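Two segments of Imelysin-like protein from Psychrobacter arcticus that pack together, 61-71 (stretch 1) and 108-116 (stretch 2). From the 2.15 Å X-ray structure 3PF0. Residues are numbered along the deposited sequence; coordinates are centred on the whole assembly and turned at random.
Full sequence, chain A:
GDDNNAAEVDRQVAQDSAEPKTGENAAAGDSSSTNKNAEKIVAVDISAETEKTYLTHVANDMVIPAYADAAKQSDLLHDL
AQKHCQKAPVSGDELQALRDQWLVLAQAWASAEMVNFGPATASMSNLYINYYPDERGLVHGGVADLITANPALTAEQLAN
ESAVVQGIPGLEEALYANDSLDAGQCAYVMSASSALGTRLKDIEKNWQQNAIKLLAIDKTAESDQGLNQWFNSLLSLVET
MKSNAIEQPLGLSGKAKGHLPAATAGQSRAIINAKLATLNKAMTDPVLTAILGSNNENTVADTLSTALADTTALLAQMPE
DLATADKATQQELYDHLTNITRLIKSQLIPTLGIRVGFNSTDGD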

ATOM      1  N   ASP A  61     -12.328  10.695   4.691  1.00 40.20           N
ATOM      2  CA  ASP A  61     -12.968   9.458   4.241  1.00 40.20           C
ATOM      3  C   ASP A  61     -12.013   8.447   3.581  1.00 44.00           C
ATOM      4  O   ASP A  61     -12.425   7.302   3.373  1.00 43.72           O
ATOM      5  CB  ASP A  61     -14.133   9.772   3.288  1.00 43.46           C
ATOM      6  CG  ASP A  61     -15.215  10.652   3.914  1.00 60.80           C
ATOM      7  OD1 ASP A  61     -15.376  10.613   5.162  1.00 62.85           O
ATOM      8  OD2 ASP A  61     -15.910  11.367   3.160  1.00 67.26           O
HETATM    9  N   MSE A  62     -10.756   8.826   3.285  1.00 39.88           N
HETATM   10  CA  MSE A  62      -9.867   7.867   2.630  1.00 39.57           C
HETATM   11  C   MSE A  62      -8.496   7.728   3.290  1.00 40.72           C
HETATM   12  O   MSE A  62      -8.113   6.606   3.620  1.00 39.24           O
HETATM   13  CB  MSE A  62      -9.696   8.206   1.145  1.00 42.95           C
HETATM   14  CG  MSE A  62     -10.920   7.836   0.325  1.00 52.30           C
HETATM   15 SE   MSE A  62     -10.688   8.144  -1.559  0.75 62.69          SE
HETATM   16  CE  MSE A  62     -12.571   8.253  -2.102  1.00 61.18           C
ATOM     17  N   VAL A  63      -7.765   8.838   3.479  1.00 35.89           N
ATOM     18  CA  VAL A  63      -6.400   8.825   4.015  1.00 34.30           C
ATOM     19  C   VAL A  63      -6.388   8.341   5.485  1.00 37.91           C
ATOM     20  O   VAL A  63      -5.769   7.302   5.771  1.00 37.17           O
ATOM     21  CB  VAL A  63      -5.694  10.196   3.843  1.00 37.34           C
ATOM     22  CG1 VAL A  63      -4.311  10.193   4.482  1.00 36.27           C
ATOM     23  CG2 VAL A  63      -5.610  10.593   2.370  1.00 37.30           C
ATOM     24  N   ILE A  64      -7.063   9.086   6.392  1.00 34.09           N
ATOM     25  CA  ILE A  64      -7.142   8.780   7.825  1.00 33.16           C
ATOM     26  C   ILE A  64      -7.760   7.365   8.028  1.00 37.14           C
ATOM     27  O   ILE A  64      -7.108   6.586   8.723  1.00 36.83           O
ATOM     28  CB  ILE A  64      -7.852   9.903   8.648  1.00 36.19           C
ATOM     29  CG1 ILE A  64      -6.995  11.199   8.622  1.00 36.60           C
ATOM     30  CG2 ILE A  64      -8.128   9.459  10.095  1.00 35.66           C
ATOM     31  CD1 ILE A  64      -7.725  12.528   8.929  1.00 35.75           C
ATOM     32  N   PRO A  65      -8.891   6.959   7.374  1.00 34.17           N
ATOM     33  CA  PRO A  65      -9.403   5.587   7.574  1.00 33.62           C
ATOM     34  C   PRO A  65      -8.437   4.488   7.131  1.00 37.27           C
ATOM     35  O   PRO A  65      -8.372   3.459   7.806  1.00 36.43           O
ATOM     36  CB  PRO A  65     -10.684   5.560   6.727  1.00 35.82           C
ATOM     37  CG  PRO A  65     -11.118   6.972   6.686  1.00 41.16           C
ATOM     38  CD  PRO A  65      -9.831   7.738   6.540  1.00 36.68           C
ATOM     39  N   ALA A  66      -7.667   4.706   6.036  1.00 33.90           N
ATOM     40  CA  ALA A  66      -6.698   3.720   5.551  1.00 32.43           C
ATOM     41  C   ALA A  66      -5.596   3.504   6.576  1.00 35.36           C
ATOM     42  O   ALA A  66      -5.249   2.359   6.858  1.00 34.84           O
ATOM     43  CB  ALA A  66      -6.106   4.152   4.227  1.00 33.10           C
ATOM     44  N   TYR A  67      -5.078   4.593   7.165  1.00 31.54           N
ATOM     45  CA  TYR A  67      -4.044   4.480   8.184  1.00 31.20           C
ATOM     46  C   TYR A  67      -4.616   3.871   9.468  1.00 35.66           C
ATOM     47  O   TYR A  67      -3.953   3.031  10.079  1.00 35.54           O
ATOM     48  CB  TYR A  67      -3.377   5.844   8.460  1.00 32.35           C
ATOM     49  CG  TYR A  67      -2.429   6.292   7.366  1.00 33.31           C
ATOM     50  CD1 TYR A  67      -1.378   5.477   6.945  1.00 33.92           C
ATOM     51  CD2 TYR A  67      -2.535   7.562   6.802  1.00 34.40           C
ATOM     52  CE1 TYR A  67      -0.505   5.883   5.935  1.00 34.54           C
ATOM     53  CE2 TYR A  67      -1.660   7.983   5.800  1.00 35.08           C
ATOM     54  CZ  TYR A  67      -0.644   7.142   5.371  1.00 41.52           C
ATOM     55  OH  TYR A  67       0.248   7.572   4.415  1.00 40.83           O
ATOM     56  N   ALA A  68      -5.850   4.254   9.848  1.00 32.74           N
ATOM     57  CA  ALA A  68      -6.522   3.725  11.042  1.00 33.36           C
ATOM     58  C   ALA A  68      -6.740   2.211  10.911  1.00 36.99           C
ATOM     59  O   ALA A  68      -6.492   1.477  11.868  1.00 35.71           O
ATOM     60  CB  ALA A  68      -7.854   4.440  11.273  1.00 34.88           C
ATOM     61  N   ASP A  69      -7.137   1.751   9.705  1.00 33.69           N
ATOM     62  CA  ASP A  69      -7.351   0.343   9.418  1.00 33.92           C
ATOM     63  C   ASP A  69      -6.043  -0.439   9.470  1.00 36.63           C
ATOM     64  O   ASP A  69      -6.022  -1.492  10.096  1.00 36.86           O
ATOM     65  CB  ASP A  69      -8.044   0.125   8.067  1.00 36.54           C
ATOM     66  CG  ASP A  69      -8.456  -1.322   7.869  1.00 48.79           C
ATOM     67  OD1 ASP A  69      -9.051  -1.908   8.808  1.00 49.00           O
ATOM     68  OD2 ASP A  69      -8.168  -1.879   6.785  1.00 54.65           O
ATOM     69  N   ALA A  70      -4.952   0.080   8.868  1.00 31.49           N
ATOM     70  CA  ALA A  70      -3.651  -0.584   8.935  1.00 30.39           C
ATOM     71  C   ALA A  70      -3.189  -0.732  10.414  1.00 33.69           C
ATOM     72  O   ALA A  70      -2.671  -1.792  10.790  1.00 32.32           O
ATOM     73  CB  ALA A  70      -2.614   0.175   8.111  1.00 30.40           C
ATOM     74  N   ALA A  71      -3.413   0.307  11.243  1.00 30.49           N
ATOM     75  CA  ALA A  71      -3.058   0.294  12.674  1.00 31.24           C
ATOM     76  C   ALA A  71      -3.894  -0.761  13.439  1.00 33.97           C
ATOM     77  O   ALA A  71      -3.346  -1.507  14.249  1.00 33.65           O
ATOM     78  CB  ALA A  71      -3.258   1.679  13.287  1.00 32.45           C
ATOM     79  N   ALA A 108      -4.247  -3.972   3.997  1.00 30.31           N
ATOM     80  CA  ALA A 108      -4.598  -2.663   4.574  1.00 30.21           C
ATOM     81  C   ALA A 108      -3.486  -1.639   4.331  1.00 32.67           C
ATOM     82  O   ALA A 108      -3.775  -0.495   3.990  1.00 32.51           O
ATOM     83  CB  ALA A 108      -4.880  -2.784   6.071  1.00 30.66           C
ATOM     84  N   TRP A 109      -2.229  -2.040   4.486  1.00 29.33           N
ATOM     85  CA  TRP A 109      -1.125  -1.120   4.228  1.00 29.72           C
ATOM     86  C   TRP A 109      -0.969  -0.849   2.727  1.00 34.06           C
ATOM     87  O   TRP A 109      -0.631   0.280   2.359  1.00 34.31           O
ATOM     88  CB  TRP A 109       0.188  -1.604   4.824  1.00 28.54           C
ATOM     89  CG  TRP A 109       1.330  -0.679   4.508  1.00 29.81           C
ATOM     90  CD1 TRP A 109       2.327  -0.892   3.604  1.00 32.54           C
ATOM     91  CD2 TRP A 109       1.485   0.674   4.968  1.00 29.92           C
ATOM     92  NE1 TRP A 109       3.124   0.227   3.508  1.00 32.30           N
ATOM     93  CE2 TRP A 109       2.613   1.212   4.312  1.00 34.06           C
ATOM     94  CE3 TRP A 109       0.769   1.490   5.864  1.00 31.28           C
ATOM     95  CZ2 TRP A 109       3.065   2.518   4.549  1.00 33.81           C
ATOM     96  CZ3 TRP A 109       1.212   2.786   6.088  1.00 32.91           C
ATOM     97  CH2 TRP A 109       2.347   3.286   5.440  1.00 33.73           C
ATOM     98  N   ALA A 110      -1.242  -1.856   1.869  1.00 30.85           N
ATOM     99  CA  ALA A 110      -1.180  -1.696   0.408  1.00 31.03           C
ATOM    100  C   ALA A 110      -2.156  -0.599  -0.025  1.00 33.23           C
ATOM    101  O   ALA A 110      -1.815   0.222  -0.873  1.00 32.04           O
ATOM    102  CB  ALA A 110      -1.497  -3.012  -0.300  1.00 31.93           C
ATOM    103  N   SER A 111      -3.336  -0.543   0.621  1.00 30.96           N
ATOM    104  CA  SER A 111      -4.348   0.483   0.388  1.00 31.16           C
ATOM    105  C   SER A 111      -3.847   1.848   0.873  1.00 35.66           C
ATOM    106  O   SER A 111      -3.919   2.810   0.114  1.00 37.74           O
ATOM    107  CB  SER A 111      -5.649   0.099   1.083  1.00 35.24           C
ATOM    108  OG  SER A 111      -6.191  -1.028   0.411  1.00 44.58           O
ATOM    109  N   ALA A 112      -3.274   1.922   2.093  1.00 31.40           N
ATOM    110  CA  ALA A 112      -2.721   3.165   2.676  1.00 31.69           C
ATOM    111  C   ALA A 112      -1.553   3.743   1.837  1.00 35.99           C
ATOM    112  O   ALA A 112      -1.271   4.946   1.912  1.00 34.92           O
ATOM    113  CB  ALA A 112      -2.255   2.917   4.112  1.00 31.81           C
ATOM    114  N   GLU A 113      -0.910   2.896   1.004  1.00 33.22           N
ATOM    115  CA  GLU A 113       0.202   3.305   0.133  1.00 33.40           C
ATOM    116  C   GLU A 113      -0.259   4.228  -1.026  1.00 37.49           C
ATOM    117  O   GLU A 113       0.584   4.723  -1.778  1.00 38.69           O
ATOM    118  CB  GLU A 113       0.939   2.079  -0.414  1.00 34.72           C
ATOM    119  CG  GLU A 113       1.972   1.553   0.566  1.00 43.54           C
ATOM    120  CD  GLU A 113       2.758   0.338   0.120  1.00 50.31           C
ATOM    121  OE1 GLU A 113       2.267  -0.404  -0.759  1.00 46.04           O
ATOM    122  OE2 GLU A 113       3.843   0.094   0.690  1.00 41.15           O
HETATM  123  N   MSE A 114      -1.577   4.498  -1.132  1.00 33.01           N
HETATM  124  CA  MSE A 114      -2.148   5.441  -2.106  1.00 32.67           C
HETATM  125  C   MSE A 114      -1.577   6.855  -1.848  1.00 35.89           C
HETATM  126  O   MSE A 114      -1.600   7.689  -2.744  1.00 36.53           O
HETATM  127  CB  MSE A 114      -3.693   5.443  -2.026  1.00 34.60           C
HETATM  128  CG  MSE A 114      -4.239   6.106  -0.761  1.00 41.02           C
HETATM  129 SE   MSE A 114      -6.175   6.201  -0.655  0.75 49.32          SE
HETATM  130  CE  MSE A 114      -6.424   5.159   0.924  1.00 45.17           C
ATOM    131  N   VAL A 115      -1.107   7.108  -0.603  1.00 32.05           N
ATOM    132  CA  VAL A 115      -0.457   8.335  -0.130  1.00 32.71           C
ATOM    133  C   VAL A 115       1.055   8.036  -0.084  1.00 38.48           C
ATOM    134  O   VAL A 115       1.472   7.095   0.594  1.00 37.89           O
ATOM    135  CB  VAL A 115      -1.036   8.799   1.244  1.00 36.33           C
ATOM    136  CG1 VAL A 115      -0.250   9.968   1.832  1.00 36.23           C
ATOM    137  CG2 VAL A 115      -2.507   9.166   1.114  1.00 36.42           C
ATOM    138  N   ASN A 116       1.856   8.785  -0.850  1.00 36.41           N
ATOM    139  CA  ASN A 116       3.311   8.590  -0.924  1.00 36.23           C
ATOM    140  C   ASN A 116       4.061   9.810  -0.339  1.00 41.48           C
ATOM    141  O   ASN A 116       5.254   9.987  -0.580  1.00 41.74           O
ATOM    142  CB  ASN A 116       3.732   8.335  -2.388  1.00 35.23           C
ATOM    143  CG  ASN A 116       3.607   9.540  -3.296  1.00 49.74           C
ATOM    144  OD1 ASN A 116       2.898  10.515  -2.996  1.00 40.92           O
ATOM    145  ND2 ASN A 116       4.340   9.526  -4.405  1.00 39.33           N
TER
HETATM  146  O   HOH W   1      -5.884   0.566   5.054  1.00 30.59           O
HETATM  147  O   HOH W   2       1.364   5.741   3.003  1.00 35.88           O

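The centre of the contact is built from alanine. Ala 66 and Ala 70 of the first stretch face Ala 112 and Ala 108 of the second, and in each of these pairs, Ala 66 with Ala 112 and Ala 70 with Ala 108, the CA atoms lie 4.9 Å apart. All four CA-to-CB bonds point toward the opposing stretch. Methyl groups this small let the backbones come close: the axes of helix 61-71 and helix 108-112 approach to 8.4 Å, running nearly antiparallel at 155°. The spacing of four residues on each helix, about one turn, brings the two pairs into register. Ala 66 CB lies 3.9 Å from Ala 112 CA and 4.0 Å from Ala 112 CB, while Ala 108 CB reaches to 3.8 Å from Ala 70 CA, so that the methyls pack against main chain as well as against each other.

Larger side chains flank this alanine seam. Tyr 67, with the largest area covered by the other stretch, leaves its helix sideways, but its ring swings in to meet three residues. Its CE1 is 3.5 Å from Trp 109 CZ3 and 3.9 Å from Ala 112 CB, and its OH is 3.6 Å from Val 115 CG1. The two aromatic residues meet rim to rim; the centroids of the Tyr 67 ring and the Trp 109 six-membered ring are 6.0 Å apart and the planes are inclined at 42°, so neither ring covers the face of the other. The Trp 109 ring also takes Ala 70 CB at its edge, 4.3 Å from CE3.

Beyond Ala 112 the second helix gives way to a type I beta turn from Ala 112 to Val 115, which carries the apolar contact past the helix. Met 114, a selenomethionine, turns its end inward, placing CE 3.5 Å from both Ala 66 CB and Met 62 O. Met 62, also a selenomethionine, contributes its CB, 4.4 Å from Met 114 SE, while the end of its own side chain leads away. Val 63 CG2 and Val 115 CG2 meet at 3.6 Å.

No direct hydrogen bond joins the stretches; their polar links pass through water. Water 1 donates to Ala 66 O and to Ala 108 O, at 2.6 Å each. These two carbonyl oxygens are 4.3 Å apart and both are acceptors, so a water with two protons can join them where they could not bond to each other. Ala 66 O and Ala 108 O also accept helical bonds from Ala 70 N and Ala 112 N, both at 3.1 Å. Water 2 accepts from Tyr 67 OH at 2.6 Å and donates to Ala 112 O at 3.0 Å and Val 115 O at 2.8 Å, tying the phenol to the backbone of the turn. At the polar edge of the contact, Asp 69 OD2 approaches Ala 108 CB to 3.5 Å, a van der Waals contact alone.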